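Local atomic coordinates of split-Soret cytochrome c (Desulfovibrio desulfuricans, PDB entry 1H21), a protein that carries two c-type hemes and one iron-sulfur cluster, probably [2Fe-2S], per subunit of a homodimer and may take part in sulfate reduction. Residues E111-W115 against K181-I185; L121-P126 against R173-D177. All coordinates share one frame; numbering follows the deposited sequence.

In the fold
Both contacts lean on helix 165-192, about 14 Å apart between centres, and together they illustrate how one long helix can hold both a neighbouring helix and the loop that leaves it. Contact 1, its centre some 8 Å from the chain centre, pairs helix 102-118 with the later part of helix 165-192, mostly through side chains: a lysine, a tryptophan, a glutamate and aliphatic groups. Contact 2, its centre about 12 Å from the centre of the chain, is buried on its helical side but has exposed residues in its loop, and there an aspartate grips backbone amides. The two meet at W115, whose ring reaches both L121 and the backbone of D177.

Contact 1 of 2, residues E111-W115 against K181-I185; sequences ELFRW and KAAEI
Helix segments 111-115 and 181-185 run roughly antiparallel, 145° between their directions, with their axes 10.3 Å apart and L112 facing A182 across the closest backbone approach. K181 contributes the largest share of the buried surface, using its aliphatic stem and its ammonium group for different partners. Its CG lies over one face of the W115 indole, 3.7 Å from the centroid of the six-membered ring, in a CH-pi contact, while CB rests above the CZ3 and CH2 end. A turn at chi2 (57°) then directs the rest of the chain along the ring toward the pyrrole side, where NZ takes up a cation-pi position 4.9 Å from the five-membered centroid. K181 NZ also forms a salt bridge of 2.9 Å with E111 OE2, using the anti lone pair of that oxygen. The other oxygen, OE1, accepts a hydrogen bond from T199 N, so the carboxylate is held at both ends and its rotation is restrained. In this strand-free, helix-and-loop fold the contact packs helix 102-118 against helix 165-192; helix 87-99 lies against the same seam, its A92 touching both L112 and A182. Next to the lysine, one turn on at I185, the contact is apolar. I185 crosses L112 at about a right angle and brings CD1 to 3.6 Å from L112 CB, and the same methyl packs on E111 CG at 3.7 Å. L112 carries its CG anti to the backbone N (chi1 -180°), which lets CD1 pass alongside K181 CG at 3.8 Å.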
# COMPACT_ATOMS: atom_id res chain seq x y z
N GLU A 111 -8.60 10.99 -8.09
CA GLU A 111 -8.22 11.37 -9.44
C GLU A 111 -6.96 10.62 -9.87
O GLU A 111 -6.90 10.06 -10.98
CB GLU A 111 -7.99 12.89 -9.55
CG GLU A 111 -7.12 13.28 -10.73
CD GLU A 111 -7.51 14.58 -11.38
OE1 GLU A 111 -8.55 15.15 -11.03
OE2 GLU A 111 -6.75 15.01 -12.29
N LEU A 112 -5.95 10.61 -9.01
CA LEU A 112 -4.71 9.91 -9.30
C LEU A 112 -4.97 8.42 -9.58
O LEU A 112 -4.53 7.91 -10.61
CB LEU A 112 -3.75 10.07 -8.12
CG LEU A 112 -2.40 9.40 -8.26
CD1 LEU A 112 -1.70 9.91 -9.53
CD2 LEU A 112 -1.59 9.69 -6.99
N PHE A 113 -5.74 7.76 -8.71
CA PHE A 113 -6.06 6.34 -8.85
C PHE A 113 -7.00 5.98 -10.03
O PHE A 113 -6.73 5.03 -10.75
CB PHE A 113 -6.59 5.77 -7.53
CG PHE A 113 -5.53 5.57 -6.47
CD1 PHE A 113 -4.28 6.18 -6.57
CD2 PHE A 113 -5.79 4.79 -5.36
CE1 PHE A 113 -3.31 6.01 -5.59
CE2 PHE A 113 -4.82 4.61 -4.37
CZ PHE A 113 -3.58 5.23 -4.49
N ARG A 114 -8.10 6.73 -10.21
CA ARG A 114 -9.04 6.48 -11.32
C ARG A 114 -8.33 6.71 -12.66
O ARG A 114 -8.54 5.99 -13.64
CB ARG A 114 -10.25 7.38 -11.21
CG ARG A 114 -11.16 7.02 -10.07
CD ARG A 114 -12.27 8.01 -9.85
NE ARG A 114 -12.98 7.71 -8.60
CZ ARG A 114 -13.81 8.54 -7.97
NH1 ARG A 114 -14.06 9.76 -8.44
NH2 ARG A 114 -14.40 8.13 -6.85
N TRP A 115 -7.44 7.70 -12.68
CA TRP A 115 -6.70 8.03 -13.88
C TRP A 115 -5.85 6.83 -14.25
O TRP A 115 -5.85 6.40 -15.41
CB TRP A 115 -5.82 9.26 -13.62
CG TRP A 115 -4.70 9.45 -14.61
CD1 TRP A 115 -4.78 10.00 -15.86
CD2 TRP A 115 -3.33 9.06 -14.43
NE1 TRP A 115 -3.54 9.97 -16.47
CE2 TRP A 115 -2.64 9.39 -15.61
CE3 TRP A 115 -2.63 8.45 -13.38
CZ2 TRP A 115 -1.28 9.14 -15.78
CZ3 TRP A 115 -1.28 8.19 -13.55
CH2 TRP A 115 -0.62 8.54 -14.75
N LYS A 181 1.62 12.92 -13.15
CA LYS A 181 0.21 13.13 -12.83
C LYS A 181 -0.01 13.67 -11.42
O LYS A 181 -0.81 14.57 -11.20
CB LYS A 181 -0.57 11.83 -13.02
CG LYS A 181 -2.04 11.96 -12.70
CD LYS A 181 -2.67 13.04 -13.56
CE LYS A 181 -4.15 13.19 -13.30
NZ LYS A 181 -4.75 14.19 -14.22
N ALA A 182 0.69 13.08 -10.45
CA ALA A 182 0.56 13.50 -9.06
C ALA A 182 0.98 14.96 -8.93
O ALA A 182 0.35 15.73 -8.19
CB ALA A 182 1.43 12.62 -8.13
N ALA A 183 2.04 15.31 -9.66
CA ALA A 183 2.56 16.67 -9.65
C ALA A 183 1.46 17.61 -10.14
O ALA A 183 1.11 18.57 -9.44
CB ALA A 183 3.80 16.79 -10.55
N GLU A 184 0.82 17.28 -11.26
CA GLU A 184 -0.26 18.13 -11.77
C GLU A 184 -1.38 18.29 -10.77
O GLU A 184 -1.94 19.37 -10.61
CB GLU A 184 -0.82 17.56 -13.05
CG GLU A 184 0.18 17.51 -14.18
CD GLU A 184 -0.49 17.26 -15.51
OE1 GLU A 184 -1.57 16.62 -15.53
OE2 GLU A 184 0.04 17.72 -16.54
N ILE A 185 -1.73 17.21 -10.09
CA ILE A 185 -2.78 17.24 -9.09
C ILE A 185 -2.37 18.15 -7.93
O ILE A 185 -3.19 18.94 -7.42
CB ILE A 185 -3.05 15.81 -8.55
CG1 ILE A 185 -3.61 14.94 -9.68
CG2 ILE A 185 -4.05 15.85 -7.40
CD1 ILE A 185 -3.67 13.47 -9.34

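Contact 2 of 2, residues L121-P126 against R173-D177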
# COMPACT_ATOMS: atom_id res chain seq x y z
N LEU A 121 -0.88 3.27 -20.38
CA LEU A 121 0.46 3.65 -19.95
C LEU A 121 1.46 2.54 -20.33
O LEU A 121 1.04 1.42 -20.70
CB LEU A 121 0.47 3.88 -18.43
CG LEU A 121 -0.58 4.83 -17.84
CD1 LEU A 121 -0.80 4.54 -16.38
CD2 LEU A 121 -0.17 6.29 -18.06
N PRO A 122 2.77 2.84 -20.33
CA PRO A 122 3.38 4.13 -20.00
C PRO A 122 3.26 5.14 -21.15
O PRO A 122 2.96 4.78 -22.29
CB PRO A 122 4.84 3.75 -19.79
CG PRO A 122 5.03 2.71 -20.83
CD PRO A 122 3.82 1.84 -20.60
N ILE A 123 3.50 6.39 -20.81
CA ILE A 123 3.46 7.49 -21.76
C ILE A 123 4.89 8.05 -21.81
O ILE A 123 5.44 8.31 -22.89
CB ILE A 123 2.46 8.56 -21.28
CG1 ILE A 123 1.04 8.02 -21.41
CG2 ILE A 123 2.65 9.86 -22.03
CD1 ILE A 123 -0.06 8.94 -20.83
N PHE A 124 5.52 8.16 -20.64
CA PHE A 124 6.88 8.68 -20.50
C PHE A 124 7.89 7.83 -21.26
O PHE A 124 7.77 6.60 -21.33
CB PHE A 124 7.27 8.74 -19.01
CG PHE A 124 8.69 9.20 -18.74
CD1 PHE A 124 8.97 10.55 -18.55
CD2 PHE A 124 9.73 8.28 -18.62
CE1 PHE A 124 10.28 10.97 -18.24
CE2 PHE A 124 11.03 8.69 -18.31
CZ PHE A 124 11.31 10.03 -18.12
N ASN A 125 8.90 8.50 -21.81
CA ASN A 125 9.97 7.85 -22.56
C ASN A 125 11.26 8.60 -22.16
O ASN A 125 11.34 9.82 -22.33
CB ASN A 125 9.71 7.98 -24.06
CG ASN A 125 10.55 7.01 -24.88
OD1 ASN A 125 11.71 6.72 -24.55
ND2 ASN A 125 9.95 6.49 -25.95
N PRO A 126 12.27 7.89 -21.62
CA PRO A 126 13.51 8.56 -21.21
C PRO A 126 14.47 8.81 -22.37
O PRO A 126 15.50 9.49 -22.21
CB PRO A 126 14.12 7.56 -20.23
CG PRO A 126 13.80 6.23 -20.93
CD PRO A 126 12.35 6.43 -21.42
N ARG A 173 9.16 3.61 -16.07
CA ARG A 173 8.49 4.68 -16.79
C ARG A 173 7.16 5.00 -16.13
O ARG A 173 6.77 6.16 -16.06
CB ARG A 173 8.29 4.29 -18.26
CG ARG A 173 9.61 3.98 -18.97
CD ARG A 173 9.44 3.59 -20.45
NE ARG A 173 10.71 3.11 -21.02
CZ ARG A 173 11.00 3.07 -22.32
NH1 ARG A 173 10.10 3.47 -23.22
NH2 ARG A 173 12.18 2.58 -22.72
N LEU A 174 6.47 3.97 -15.63
CA LEU A 174 5.20 4.18 -14.96
C LEU A 174 5.41 5.05 -13.74
O LEU A 174 4.58 5.90 -13.42
CB LEU A 174 4.57 2.86 -14.53
CG LEU A 174 4.02 1.94 -15.63
CD1 LEU A 174 3.38 0.73 -14.96
CD2 LEU A 174 3.01 2.67 -16.49
N THR A 175 6.54 4.86 -13.07
CA THR A 175 6.86 5.69 -11.91
C THR A 175 6.82 7.18 -12.31
O THR A 175 6.27 8.02 -11.58
CB THR A 175 8.25 5.33 -11.34
OG1 THR A 175 8.23 3.98 -10.88
CG2 THR A 175 8.57 6.21 -10.17
N ALA A 176 7.33 7.47 -13.50
CA ALA A 176 7.40 8.81 -14.07
C ALA A 176 6.03 9.34 -14.40
O ALA A 176 5.70 10.46 -14.02
CB ALA A 176 8.25 8.80 -15.29
N ASP A 177 5.23 8.54 -15.09
CA ASP A 177 3.88 8.96 -15.43
C ASP A 177 3.06 9.29 -14.18
O ASP A 177 2.25 10.22 -14.19
CB ASP A 177 3.14 7.85 -16.18
CG ASP A 177 3.73 7.54 -17.55
OD1 ASP A 177 4.12 8.48 -18.29
OD2 ASP A 177 3.77 6.35 -17.92
O HOH W 1 7.66 4.56 -23.09
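The carboxylate of D177 receives the backbone amides of I123 and F124, tying the irregular loop that follows helix 102-118 to the side of helix 165-192 in this strand-free helical fold, which belongs to a putative redox-active protein family. I123 N donates to D177 OD2 at 2.9 Å, meeting it on the syn side but 28° out of the carboxylate plane; F124 N uses the syn lone pair of D177 OD1 at 2.8 Å. With two consecutive amides shared between its oxygens, the buried carboxylate is fixed in rotation, and the N-H dipoles would probably stabilise its negative charge.

Apolar contacts flank this anchor. The methyl of A176 sits over one face of the F124 ring, 3.7 Å from the centroid in a CH-pi contact, and Y34 of helix 26-38 also meets that ring. L174 sends CD2 against L121 CB at 3.4 Å and on to P122, which follows a cis peptide bond; the leucine side chain is also about 6 Å from that of C86, an inferred cluster ligand.

Charge and water complete the contact through R173. Extended from CG to NE, its chain runs past the carbonyl of F124 to a salt bridge between NE and E169. P126 CD lies 3.7 Å above the centre of the R173 guanidinium plane, and at the guanidinium edge a water accepts from R173 NH1 and donates to F124 O, its oxygen 2.7 Å from each.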